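Local coordinates for protein aspartate semialdehyde dehydrogenase (Francisella tularensis subsp. tularensis, PDB 4WOJ) that probably catalyses the NADPH-dependent reductive dephosphorylation of L-aspartyl-4-phosphate to L-aspartate semialdehyde, at residues L273-Q278 against A322-L327; K316-Q321 against D328-R333; T166-S171 against C267-S272; S277-V282 against H345-G350. One frame throughout, in Å; residues are numbered along the deposited sequence.

All four contacts gather on the mixed sheet of the dimerisation domain, and all touch the second subunit. Strand 275-284 ties three of them together: it enters contact 1 at Ser-275, pairs with 345-350 in contact 4, and accepts Tyr-167 N of contact 3 on Ser-277 O. Contact 2 follows on the far side of strand 343-351, where Gly-332 N meets Phe-347 O at 2.7 Å; its centre is about 8 Å from that of contact 1. His-276, the predicted proton acceptor, lies within contact 1. From contact 3, the Ala-169 side chain comes within about 4 Å of that of His-276, and the Gln-168 side chain within about 5 Å of that of Cys-141, the predicted nucleophile.

Contact 1: L273-Q278 against A322-L327; sequences LRSHSQ and ANSGTL
Arg-274 lays its side chain over the peptide that joins Ser-324 to Gly-325. Gly-325 N sits 3.6 Å above the guanidinium plane, displaced toward the rim of the group, while CG of Arg-274 rests 3.8 Å from Ser-324 CB. The chain bends at chi3 (-49°), which turns NE out of line with the extended part before it. Asp-351 OD2 ties both sides of this overlap together: it forms a salt bridge with Arg-274 NE and accepts a hydrogen bond from Gly-325 N. Glu-202 of the second subunit also packs on the arginine.

One residue on, the Ser-275 hydroxyl comes in between two polar groups. OG donates to Asn-323 OD1 at 2.8 Å, approaching 29° from the carbonyl plane, in one of the two conformers of that asparagine, so this bond is less certain; OG is also 2.7 Å from Ser-324 OG. Asn-323 holds CG anti to its backbone N (chi1 170°); its ND2 is bonded to Asp-328 O. Ser-324 OG is bonded back to Pro-320 O, the helical carbonyl four residues earlier.

The type II turn from Asn-323 to Thr-326 presents these groups. Asn-323 O accepts from both Thr-326 N (3.0 Å) and Thr-326 OG1 (2.8 Å), the latter on a lone pair, and Gly-325 takes the positive-phi position. The contact thus fastens the end of helix 320-323 to the start of the strand bearing His-276, whose own CB points away from the turn. With Asp-351 beside it, the buried arginine charge is probably well compensated.

Contact 2: K316-Q321 against D328-R333; sequences KYLTPQ and DIAIGR
Arg-333 NH2 is gripped by two acceptors of the second subunit, Glu-244 OE1 in a salt bridge and Gly-239 O, while CG of the same side chain lies 3.8 Å from Leu-318 CD2. NH1 goes to Pro-230 O of the second subunit and NE to Asn-309 OD1 of its own chain. The chain bends at chi2 and chi3; CG packs within the subunit, while NH1 and NH2 reach the second subunit.

Between the two segments the contact is apolar, and Leu-318 carries it. This residue leaves helix 311-317 as the centre of an inverse gamma turn, with a weak bond from Thr-319 N to Tyr-317 O. Its CG stands anti to the backbone N (chi1 -161°), and chi2 (59°) sets the methyls, which lie over strand 329-336. Leu-318 CD1 packs against Ala-330 CB at 3.8 Å and lies 3.6 Å from both Ile-331 N and Gly-332 N; Leu-318 CD2 sits 3.6 Å from Gly-332 CA. This second methyl packs directly on the glycine backbone, where there is no side chain in between. Ile-307 and Phe-347 also touch the leucine.

Thr-319 next caps helix 320-323, its OG1 bonded to Ala-322 N. The contact therefore plugs the break between two helices onto the face of the strand bearing Ala-330. Since no hydrogen bond joins the segments, they are held by packing, while the arginine beside Leu-318, each of whose side-chain nitrogens has a partner, probably has its charge largely balanced by Glu-244 of the other subunit.

Contact 3: T166-S171 against C267-S272; sequences TYQAIS and CVRVPS
Segment 166-171, which starts in strand 159-167, runs beside the loop that follows strand 263-266 in the dimerisation domain, continuing the edge of the mixed sheet through a single bridge between Gln-168 and Arg-269. Its backbone bonds are Gln-168 N to Val-268 O (2.8 Å), Val-270 N to Gln-168 O (2.9 Å) and, past the inverse gamma turn centred on Pro-271, Ile-170 N to Ser-272 O (3.0 Å).

Among the polar side chains, Thr-166 OG1 sits between its own backbone N and carbonyl carbon (chi1 79°). There it accepts from Val-268 N and donates to Gln-168 OE1 at 2.6 Å, on a lone pair in the amide plane. This helps orient the Gln-168 carboxamide, whose NE2 also bonds weakly to Glu-243 OE2, close to the predicted active-site Cys-141. The Gln-168 and Arg-269 side chains cross at about a right angle, the amide and guanidinium planes 87° apart, and water 2 joins NE2, weakly, to NH1.

Apolar packing is lighter: Val-270 CG2 approaches Tyr-167 CB at 4.1 Å, and Ala-169 CB meets Ser-272 CB. The Tyr-167 ring stacks on Tyr-167 of the second subunit.

Water 1 donates to Tyr-167 O at 2.9 Å and accepts from Ser-272 OG.

Contact 4: S277-V282 against H345-G350; sequences SQALTV and HCFTVG
Strands 277-282 and 345-350 run antiparallel in the mixed sheet of the dimerisation domain, their axes 4.7 Å apart at closest and their directions 161° apart. Gln-278 with Thr-348 and Leu-280 with Cys-346 are hydrogen-bonded pairs, each closed by two backbone bonds; Ser-277 with Val-349, Ala-279 with Phe-347 and Thr-281 with His-345 are the non-hydrogen-bonded pairs.

On the face of Gln-278 and Leu-280, Gln-278 CB meets Thr-348 CG2 at 3.8 Å, and Leu-280 CB lies against Cys-346 SG at 3.9 Å. The polar ends of Gln-278 and Thr-348 turn elsewhere, NE2 to Ser-164 OG and OG1 to Ala-330 O. Residues of helix 141-149 cover this side.

The other face looks to the second subunit. Phe-347 holds CG anti to its backbone N (chi1 -167°), and its ring reaches across the neighbouring strand: CD1 touches Ala-279 CB at 3.7 Å, CZ touches Ser-277 CB at 3.5 Å, and Gln-278 O lies over one face. Tyr-167 meets the ring edge-to-face, and Ile-266 of the second subunit packs on it.

Farther along, Thr-281 and His-345 lie side by side. Ser-337 OG holds His-345 NE2, and Thr-281 OG1 also binds Asn-163 OD1 of the second subunit. His-345 ND1 donates to Thr-281 OG1 at 3.2 Å, the oxygen 14° out of the imidazole plane.

Contact 1: L273-Q278 against A322-L327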
loop_
_atom_site.group_PDB
_atom_site.type_symbol
_atom_site.label_atom_id
_atom_site.label_comp_id
_atom_site.label_asym_id
_atom_site.label_seq_id
_atom_site.Cartn_x
_atom_site.Cartn_y
_atom_site.Cartn_z
ATOM N N LEU B 273 6.043 -10.324 2.304
ATOM C CA LEU B 273 6.983 -11.302 1.861
ATOM C C LEU B 273 6.714 -11.928 0.483
ATOM O O LEU B 273 7.640 -11.934 -0.324
ATOM C CB LEU B 273 7.151 -12.340 2.937
ATOM C CG LEU B 273 7.804 -11.825 4.250
ATOM C CD1 LEU B 273 7.718 -12.879 5.358
ATOM C CD2 LEU B 273 9.254 -11.382 4.094
ATOM N N ARG B 274 5.527 -12.472 0.194
ATOM C CA ARG B 274 5.326 -13.121 -1.115
ATOM C C ARG B 274 4.010 -12.887 -1.829
ATOM O O ARG B 274 3.832 -13.367 -2.940
ATOM C CB ARG B 274 5.601 -14.626 -1.073
ATOM C CG ARG B 274 5.139 -15.353 0.171
ATOM C CD ARG B 274 5.336 -16.847 0.030
ATOM N NE ARG B 274 4.828 -17.425 -1.199
ATOM C CZ ARG B 274 5.088 -18.671 -1.609
ATOM N NH1 ARG B 274 5.875 -19.479 -0.872
ATOM N NH2 ARG B 274 4.563 -19.129 -2.758
ATOM N N SER B 275 3.131 -12.089 -1.253
ATOM C CA SER B 275 1.894 -11.795 -1.891
ATOM C C SER B 275 1.773 -10.332 -2.350
ATOM O O SER B 275 2.056 -9.424 -1.573
ATOM C CB SER B 275 0.764 -12.157 -0.966
ATOM O OG SER B 275 0.483 -13.526 -1.112
ATOM N N HIS B 276 1.424 -10.124 -3.630
ATOM C CA HIS B 276 1.196 -8.764 -4.140
ATOM C C HIS B 276 -0.231 -8.413 -3.947
ATOM O O HIS B 276 -1.089 -9.223 -4.246
ATOM C CB HIS B 276 1.551 -8.609 -5.600
ATOM C CG HIS B 276 3.026 -8.666 -5.861
ATOM N ND1 HIS B 276 3.959 -8.666 -4.853
ATOM C CD2 HIS B 276 3.728 -8.722 -7.016
ATOM C CE1 HIS B 276 5.170 -8.723 -5.371
ATOM N NE2 HIS B 276 5.057 -8.763 -6.682
ATOM N N SER B 277 -0.463 -7.233 -3.387
ATOM C CA SER B 277 -1.784 -6.726 -3.262
ATOM C C SER B 277 -1.969 -5.528 -4.207
ATOM O O SER B 277 -1.015 -4.881 -4.628
ATOM C CB SER B 277 -2.117 -6.340 -1.836
ATOM O OG SER B 277 -1.734 -7.339 -0.930
ATOM N N GLN B 278 -3.213 -5.262 -4.538
ATOM C CA GLN B 278 -3.558 -4.257 -5.542
ATOM C C GLN B 278 -4.938 -3.721 -5.277
ATOM O O GLN B 278 -5.889 -4.482 -5.261
ATOM C CB GLN B 278 -3.575 -4.885 -6.952
ATOM C CG GLN B 278 -2.213 -5.068 -7.567
ATOM C CD GLN B 278 -2.207 -5.601 -8.970
ATOM O OE1 GLN B 278 -2.145 -6.788 -9.191
ATOM N NE2 GLN B 278 -2.175 -4.700 -9.938
ATOM N N ALA B 322 -3.226 -14.301 4.551
ATOM C CA ALA B 322 -4.177 -15.336 4.203
ATOM C C ALA B 322 -3.802 -16.079 2.931
ATOM O O ALA B 322 -4.020 -17.260 2.824
ATOM C CB ALA B 322 -5.568 -14.731 4.050
ATOM N N ASN B 323 -3.219 -15.343 1.997
ATOM C CA ASN B 323 -3.106 -15.773 0.621
ATOM C C ASN B 323 -1.779 -16.400 0.225
ATOM O O ASN B 323 -1.720 -17.215 -0.688
ATOM C CB ASN B 323 -3.306 -14.548 -0.263
ATOM C CG ASN B 323 -2.973 -14.832 -1.687
ATOM O OD1 ASN B 323 -1.791 -14.964 -2.047
ATOM N ND2 ASN B 323 -4.016 -14.953 -2.520
ATOM N N SER B 324 -0.717 -15.973 0.886
ATOM C CA SER B 324 0.611 -16.462 0.603
ATOM C C SER B 324 0.717 -18.016 0.685
ATOM O O SER B 324 0.104 -18.657 1.516
ATOM C CB SER B 324 1.612 -15.765 1.507
ATOM O OG SER B 324 1.573 -14.349 1.249
ATOM N N GLY B 325 1.430 -18.609 -0.257
ATOM C CA GLY B 325 1.434 -20.045 -0.403
ATOM C C GLY B 325 0.327 -20.657 -1.235
ATOM O O GLY B 325 0.443 -21.803 -1.616
ATOM N N THR B 326 -0.732 -19.904 -1.565
ATOM C CA THR B 326 -1.890 -20.497 -2.235
ATOM C C THR B 326 -2.044 -20.038 -3.638
ATOM O O THR B 326 -1.509 -19.015 -4.023
ATOM C CB THR B 326 -3.218 -20.132 -1.564
ATOM O OG1 THR B 326 -3.609 -18.789 -1.936
ATOM C CG2 THR B 326 -3.141 -20.309 -0.041
ATOM N N LEU B 327 -2.849 -20.771 -4.392
ATOM C CA LEU B 327 -3.186 -20.380 -5.756
ATOM C C LEU B 327 -4.413 -19.469 -5.821
ATOM O O LEU B 327 -4.859 -19.078 -6.909
ATOM C CB LEU B 327 -3.375 -21.629 -6.617
ATOM C CG LEU B 327 -2.049 -22.361 -6.911
ATOM C CD1 LEU B 327 -2.301 -23.792 -7.348
ATOM C CD2 LEU B 327 -1.246 -21.651 -7.992
#

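Contact 2: K316-Q321 against D328-R333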
loop_
_atom_site.group_PDB
_atom_site.type_symbol
_atom_site.label_atom_id
_atom_site.label_comp_id
_atom_site.label_asym_id
_atom_site.label_seq_id
_atom_site.Cartn_x
_atom_site.Cartn_y
_atom_site.Cartn_z
ATOM N N LYS B 316 -9.715 -11.286 7.501
ATOM C CA LYS B 316 -9.221 -12.663 7.555
ATOM C C LYS B 316 -8.718 -13.232 6.225
ATOM O O LYS B 316 -7.717 -13.942 6.193
ATOM C CB LYS B 316 -10.257 -13.613 8.158
ATOM C CG LYS B 316 -9.629 -14.954 8.487
ATOM C CD LYS B 316 -10.543 -15.869 9.262
ATOM C CE LYS B 316 -9.733 -16.968 9.945
ATOM N NZ LYS B 316 -10.627 -17.975 10.560
ATOM N N TYR B 317 -9.425 -12.956 5.143
ATOM C CA TYR B 317 -9.074 -13.574 3.832
ATOM C C TYR B 317 -8.463 -12.670 2.766
ATOM O O TYR B 317 -7.800 -13.182 1.894
ATOM C CB TYR B 317 -10.277 -14.311 3.241
ATOM C CG TYR B 317 -10.862 -15.295 4.214
ATOM C CD1 TYR B 317 -10.192 -16.504 4.518
ATOM C CD2 TYR B 317 -12.062 -15.012 4.875
ATOM C CE1 TYR B 317 -10.716 -17.409 5.434
ATOM C CE2 TYR B 317 -12.598 -15.907 5.787
ATOM C CZ TYR B 317 -11.919 -17.105 6.076
ATOM O OH TYR B 317 -12.470 -17.984 6.993
ATOM N N LEU B 318 -8.684 -11.349 2.795
ATOM C CA LEU B 318 -8.158 -10.470 1.693
ATOM C C LEU B 318 -6.788 -9.888 2.029
ATOM O O LEU B 318 -6.624 -8.692 2.038
ATOM C CB LEU B 318 -9.138 -9.356 1.372
ATOM C CG LEU B 318 -8.981 -8.654 0.028
ATOM C CD1 LEU B 318 -9.097 -9.627 -1.131
ATOM C CD2 LEU B 318 -10.076 -7.621 -0.086
ATOM N N THR B 319 -5.836 -10.751 2.396
ATOM C CA THR B 319 -4.581 -10.316 2.925
ATOM C C THR B 319 -3.453 -11.251 2.537
ATOM O O THR B 319 -3.694 -12.406 2.192
ATOM C CB THR B 319 -4.599 -10.238 4.465
ATOM O OG1 THR B 319 -4.469 -11.559 5.029
ATOM C CG2 THR B 319 -5.853 -9.569 4.961
ATOM N N PRO B 320 -2.215 -10.739 2.564
ATOM C CA PRO B 320 -1.031 -11.504 2.256
ATOM C C PRO B 320 -0.863 -12.707 3.183
ATOM O O PRO B 320 -0.467 -13.801 2.740
ATOM C CB PRO B 320 0.094 -10.496 2.510
ATOM C CG PRO B 320 -0.500 -9.169 2.241
ATOM C CD PRO B 320 -1.960 -9.283 2.506
ATOM N N GLN B 321 -1.143 -12.471 4.462
ATOM C CA GLN B 321 -1.157 -13.516 5.445
ATOM C C GLN B 321 -2.023 -14.640 4.957
ATOM O O GLN B 321 -1.637 -15.801 4.963
ATOM C CB GLN B 321 -1.752 -13.013 6.762
ATOM C CG GLN B 321 -1.536 -13.979 7.926
ATOM C CD GLN B 321 -2.450 -13.696 9.102
ATOM O OE1 GLN B 321 -3.678 -13.557 8.940
ATOM N NE2 GLN B 321 -1.865 -13.606 10.293
ATOM N N ASP B 328 -4.964 -19.113 -4.663
ATOM C CA ASP B 328 -6.149 -18.268 -4.669
ATOM C C ASP B 328 -5.749 -16.857 -5.169
ATOM O O ASP B 328 -4.703 -16.287 -4.809
ATOM C CB ASP B 328 -6.820 -18.159 -3.287
ATOM C CG ASP B 328 -7.113 -19.529 -2.605
ATOM O OD1 ASP B 328 -7.436 -20.539 -3.233
ATOM O OD2 ASP B 328 -7.078 -19.584 -1.366
ATOM N N ILE B 329 -6.591 -16.327 -6.035
ATOM C CA ILE B 329 -6.567 -14.933 -6.441
ATOM C C ILE B 329 -7.703 -14.319 -5.623
ATOM O O ILE B 329 -8.874 -14.374 -6.019
ATOM C CB ILE B 329 -6.838 -14.811 -7.986
ATOM C CG1 ILE B 329 -5.787 -15.598 -8.753
ATOM C CG2 ILE B 329 -6.845 -13.372 -8.460
ATOM C CD1 ILE B 329 -4.363 -15.172 -8.418
ATOM N N ALA B 330 -7.387 -13.792 -4.454
ATOM C CA ALA B 330 -8.447 -13.203 -3.649
ATOM C C ALA B 330 -8.793 -11.782 -4.167
ATOM O O ALA B 330 -7.949 -11.035 -4.656
ATOM C CB ALA B 330 -8.066 -13.177 -2.194
ATOM N N ILE B 331 -10.064 -11.449 -4.107
ATOM C CA ILE B 331 -10.524 -10.156 -4.610
ATOM C C ILE B 331 -11.759 -9.728 -3.894
ATOM O O ILE B 331 -12.721 -10.479 -3.792
ATOM C CB ILE B 331 -10.789 -10.216 -6.100
ATOM C CG1 ILE B 331 -11.523 -8.921 -6.557
ATOM C CG2 ILE B 331 -11.548 -11.456 -6.454
ATOM C CD1 ILE B 331 -11.526 -8.760 -8.037
ATOM N N GLY B 332 -11.719 -8.542 -3.339
ATOM C CA GLY B 332 -12.783 -8.098 -2.450
ATOM C C GLY B 332 -12.928 -6.608 -2.413
ATOM O O GLY B 332 -12.370 -5.922 -3.222
ATOM N N ARG B 333 -13.714 -6.128 -1.463
ATOM C CA ARG B 333 -13.989 -4.734 -1.313
ATOM C C ARG B 333 -14.612 -4.231 -2.629
ATOM O O ARG B 333 -14.449 -3.094 -3.004
ATOM C CB ARG B 333 -12.727 -3.958 -0.934
ATOM C CG ARG B 333 -12.053 -4.408 0.364
ATOM C CD ARG B 333 -12.911 -4.243 1.611
ATOM N NE ARG B 333 -13.794 -3.078 1.518
ATOM C CZ ARG B 333 -13.462 -1.807 1.769
ATOM N NH1 ARG B 333 -12.233 -1.467 2.129
ATOM N NH2 ARG B 333 -14.387 -0.850 1.644
#

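Contact 3: T166-S171 against C267-S272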
loop_
_atom_site.group_PDB
_atom_site.type_symbol
_atom_site.label_atom_id
_atom_site.label_comp_id
_atom_site.label_asym_id
_atom_site.label_seq_id
_atom_site.Cartn_x
_atom_site.Cartn_y
_atom_site.Cartn_z
ATOM N N THR B 166 -0.270 -0.635 -6.295
ATOM C CA THR B 166 0.178 -1.890 -5.818
ATOM C C THR B 166 0.913 -1.748 -4.507
ATOM O O THR B 166 1.356 -0.663 -4.124
ATOM C CB THR B 166 1.106 -2.607 -6.786
ATOM O OG1 THR B 166 2.415 -2.050 -6.682
ATOM C CG2 THR B 166 0.588 -2.499 -8.217
ATOM N N TYR B 167 0.938 -2.867 -3.815
ATOM C CA TYR B 167 1.468 -3.007 -2.478
ATOM C C TYR B 167 2.226 -4.284 -2.654
ATOM O O TYR B 167 1.696 -5.358 -2.449
ATOM C CB TYR B 167 0.349 -3.204 -1.470
ATOM C CG TYR B 167 -0.706 -2.077 -1.296
ATOM C CD1 TYR B 167 -1.636 -1.765 -2.278
ATOM C CD2 TYR B 167 -0.796 -1.391 -0.090
ATOM C CE1 TYR B 167 -2.594 -0.748 -2.084
ATOM C CE2 TYR B 167 -1.740 -0.392 0.124
ATOM C CZ TYR B 167 -2.640 -0.070 -0.881
ATOM O OH TYR B 167 -3.536 0.947 -0.613
ATOM N N GLN B 168 3.412 -4.157 -3.212
ATOM C CA GLN B 168 4.198 -5.275 -3.662
ATOM C C GLN B 168 5.224 -5.828 -2.692
ATOM O O GLN B 168 5.993 -5.096 -2.079
ATOM C CB GLN B 168 4.971 -4.859 -4.883
ATOM C CG GLN B 168 4.042 -4.712 -6.047
ATOM C CD GLN B 168 4.770 -4.280 -7.275
ATOM O OE1 GLN B 168 4.373 -3.293 -7.928
ATOM N NE2 GLN B 168 5.824 -5.030 -7.640
ATOM N N ALA B 169 5.247 -7.139 -2.615
ATOM C CA ALA B 169 6.090 -7.865 -1.664
ATOM C C ALA B 169 7.529 -8.017 -2.164
ATOM O O ALA B 169 7.848 -7.879 -3.345
ATOM C CB ALA B 169 5.490 -9.219 -1.399
ATOM N N ILE B 170 8.400 -8.320 -1.220
ATOM C CA ILE B 170 9.802 -8.213 -1.475
ATOM C C ILE B 170 10.250 -9.368 -2.333
ATOM O O ILE B 170 11.240 -9.256 -3.000
ATOM C CB ILE B 170 10.600 -8.077 -0.166
ATOM C CG1 ILE B 170 12.050 -7.694 -0.455
ATOM C CG2 ILE B 170 10.553 -9.377 0.670
ATOM C CD1 ILE B 170 12.244 -6.417 -1.244
ATOM N N SER B 171 9.497 -10.464 -2.370
ATOM C CA SER B 171 9.942 -11.653 -3.109
ATOM C C SER B 171 10.221 -11.410 -4.551
ATOM O O SER B 171 11.100 -12.029 -5.120
ATOM C CB SER B 171 8.968 -12.820 -2.958
ATOM O OG SER B 171 7.705 -12.539 -3.452
ATOM N N CYS B 267 3.384 1.697 -8.690
ATOM C CA CYS B 267 3.901 0.483 -8.091
ATOM C C CYS B 267 4.755 0.781 -6.822
ATOM O O CYS B 267 5.715 1.526 -6.868
ATOM C CB CYS B 267 4.650 -0.341 -9.156
ATOM S SG CYS B 267 3.600 -0.981 -10.509
ATOM N N VAL B 268 4.397 0.168 -5.704
ATOM C CA VAL B 268 4.993 0.481 -4.412
ATOM C C VAL B 268 5.450 -0.794 -3.714
ATOM O O VAL B 268 4.710 -1.767 -3.634
ATOM C CB VAL B 268 4.003 1.188 -3.485
ATOM C CG1 VAL B 268 4.694 1.712 -2.217
ATOM C CG2 VAL B 268 3.283 2.359 -4.203
ATOM N N ARG B 269 6.685 -0.778 -3.248
ATOM C CA ARG B 269 7.208 -1.850 -2.484
ATOM C C ARG B 269 6.798 -1.672 -1.051
ATOM O O ARG B 269 6.884 -0.534 -0.522
ATOM C CB ARG B 269 8.736 -1.850 -2.586
ATOM C CG ARG B 269 9.332 -3.099 -2.053
ATOM C CD ARG B 269 9.020 -4.242 -2.973
ATOM N NE ARG B 269 9.953 -4.303 -4.078
ATOM C CZ ARG B 269 9.771 -5.049 -5.158
ATOM N NH1 ARG B 269 8.656 -5.764 -5.331
ATOM N NH2 ARG B 269 10.700 -5.059 -6.096
ATOM N N VAL B 270 6.301 -2.764 -0.448
ATOM C CA VAL B 270 5.857 -2.767 0.982
ATOM C C VAL B 270 6.466 -3.955 1.719
ATOM O O VAL B 270 6.999 -4.848 1.057
ATOM C CB VAL B 270 4.322 -2.813 1.155
ATOM C CG1 VAL B 270 3.662 -1.589 0.511
ATOM C CG2 VAL B 270 3.746 -4.120 0.609
ATOM N N PRO B 271 6.411 -3.963 3.077
ATOM C CA PRO B 271 7.059 -4.992 3.855
ATOM C C PRO B 271 6.216 -6.250 3.966
ATOM O O PRO B 271 5.921 -6.702 5.078
ATOM C CB PRO B 271 7.238 -4.345 5.253
ATOM C CG PRO B 271 6.842 -2.916 5.106
ATOM C CD PRO B 271 5.932 -2.872 3.943
ATOM N N SER B 272 5.838 -6.791 2.810
ATOM C CA SER B 272 5.239 -8.098 2.706
ATOM C C SER B 272 6.277 -9.046 2.143
ATOM O O SER B 272 7.235 -8.634 1.526
ATOM C CB SER B 272 4.038 -8.055 1.755
ATOM O OG SER B 272 2.973 -7.367 2.344
HETATM O O HOH W 1 1.143 -7.303 -0.348
HETATM O O HOH W 2 7.889 -7.453 -7.366
#

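Contact 4: S277-V282 against H345-G350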
loop_
_atom_site.group_PDB
_atom_site.type_symbol
_atom_site.label_atom_id
_atom_site.label_comp_id
_atom_site.label_asym_id
_atom_site.label_seq_id
_atom_site.Cartn_x
_atom_site.Cartn_y
_atom_site.Cartn_z
ATOM N N SER B 277 -0.463 -7.233 -3.387
ATOM C CA SER B 277 -1.784 -6.726 -3.262
ATOM C C SER B 277 -1.969 -5.528 -4.207
ATOM O O SER B 277 -1.015 -4.881 -4.628
ATOM C CB SER B 277 -2.117 -6.340 -1.836
ATOM O OG SER B 277 -1.734 -7.339 -0.930
ATOM N N GLN B 278 -3.213 -5.262 -4.538
ATOM C CA GLN B 278 -3.558 -4.257 -5.542
ATOM C C GLN B 278 -4.938 -3.721 -5.277
ATOM O O GLN B 278 -5.889 -4.482 -5.261
ATOM C CB GLN B 278 -3.575 -4.885 -6.952
ATOM C CG GLN B 278 -2.213 -5.068 -7.567
ATOM C CD GLN B 278 -2.207 -5.601 -8.970
ATOM O OE1 GLN B 278 -2.145 -6.788 -9.191
ATOM N NE2 GLN B 278 -2.175 -4.700 -9.938
ATOM N N ALA B 279 -5.025 -2.404 -5.135
ATOM C CA ALA B 279 -6.257 -1.655 -5.215
ATOM C C ALA B 279 -6.553 -1.222 -6.667
ATOM O O ALA B 279 -5.806 -0.495 -7.290
ATOM C CB ALA B 279 -6.181 -0.447 -4.314
ATOM N N LEU B 280 -7.681 -1.671 -7.190
ATOM C CA LEU B 280 -8.012 -1.471 -8.555
ATOM C C LEU B 280 -9.154 -0.517 -8.625
ATOM O O LEU B 280 -10.079 -0.582 -7.829
ATOM C CB LEU B 280 -8.389 -2.774 -9.229
ATOM C CG LEU B 280 -7.318 -3.851 -9.259
ATOM C CD1 LEU B 280 -7.827 -4.953 -10.159
ATOM C CD2 LEU B 280 -5.966 -3.389 -9.750
ATOM N N THR B 281 -9.057 0.410 -9.571
ATOM C CA THR B 281 -10.185 1.269 -9.926
ATOM C C THR B 281 -10.392 1.067 -11.403
ATOM O O THR B 281 -9.524 1.364 -12.215
ATOM C CB THR B 281 -9.903 2.719 -9.566
ATOM O OG1 THR B 281 -9.599 2.804 -8.158
ATOM C CG2 THR B 281 -11.101 3.597 -9.853
ATOM N N VAL B 282 -11.518 0.471 -11.742
ATOM C CA VAL B 282 -11.746 -0.040 -13.093
ATOM C C VAL B 282 -12.907 0.712 -13.716
ATOM O O VAL B 282 -13.994 0.777 -13.102
ATOM C CB VAL B 282 -12.095 -1.522 -13.104
ATOM C CG1 VAL B 282 -12.160 -2.027 -14.521
ATOM C CG2 VAL B 282 -11.047 -2.338 -12.330
ATOM N N HIS B 345 -14.600 -0.121 -7.762
ATOM C CA HIS B 345 -13.363 -0.393 -7.005
ATOM C C HIS B 345 -13.361 -1.793 -6.462
ATOM O O HIS B 345 -14.418 -2.341 -6.147
ATOM C CB HIS B 345 -13.272 0.531 -5.802
ATOM C CG HIS B 345 -13.459 1.978 -6.135
ATOM N ND1 HIS B 345 -12.436 2.780 -6.596
ATOM C CD2 HIS B 345 -14.554 2.774 -6.065
ATOM C CE1 HIS B 345 -12.886 4.003 -6.785
ATOM N NE2 HIS B 345 -14.164 4.027 -6.456
ATOM N N CYS B 346 -12.167 -2.358 -6.309
ATOM C CA CYS B 346 -11.974 -3.611 -5.632
ATOM C C CYS B 346 -10.538 -3.649 -5.217
ATOM O O CYS B 346 -9.796 -2.769 -5.587
ATOM C CB CYS B 346 -12.296 -4.816 -6.511
ATOM S SG CYS B 346 -11.389 -4.921 -8.052
ATOM N N PHE B 347 -10.202 -4.641 -4.389
ATOM C CA PHE B 347 -8.851 -4.891 -3.868
ATOM C C PHE B 347 -8.567 -6.368 -4.034
ATOM O O PHE B 347 -9.380 -7.174 -3.664
ATOM C CB PHE B 347 -8.765 -4.546 -2.371
ATOM C CG PHE B 347 -7.367 -4.463 -1.821
ATOM C CD1 PHE B 347 -6.615 -3.327 -1.958
ATOM C CD2 PHE B 347 -6.820 -5.529 -1.071
ATOM C CE1 PHE B 347 -5.338 -3.253 -1.422
ATOM C CE2 PHE B 347 -5.554 -5.462 -0.534
ATOM C CZ PHE B 347 -4.800 -4.318 -0.712
ATOM N N THR B 348 -7.401 -6.717 -4.553
ATOM C CA THR B 348 -7.041 -8.102 -4.780
ATOM C C THR B 348 -5.683 -8.436 -4.246
ATOM O O THR B 348 -4.839 -7.576 -4.067
ATOM C CB THR B 348 -7.107 -8.503 -6.300
ATOM O OG1 THR B 348 -6.651 -9.855 -6.435
ATOM C CG2 THR B 348 -6.280 -7.597 -7.159
ATOM N N VAL B 349 -5.497 -9.710 -3.963
ATOM C CA VAL B 349 -4.263 -10.222 -3.422
ATOM C C VAL B 349 -3.987 -11.589 -4.047
ATOM O O VAL B 349 -4.886 -12.431 -4.131
ATOM C CB VAL B 349 -4.361 -10.451 -1.913
ATOM C CG1 VAL B 349 -3.023 -10.929 -1.340
ATOM C CG2 VAL B 349 -4.820 -9.188 -1.207
ATOM N N GLY B 350 -2.741 -11.800 -4.478
ATOM C CA GLY B 350 -2.277 -13.114 -4.937
ATOM C C GLY B 350 -0.804 -13.316 -4.757
ATOM O O GLY B 350 -0.067 -12.373 -4.468
HETATM O O HOH W 3 -9.869 1.053 -5.353
#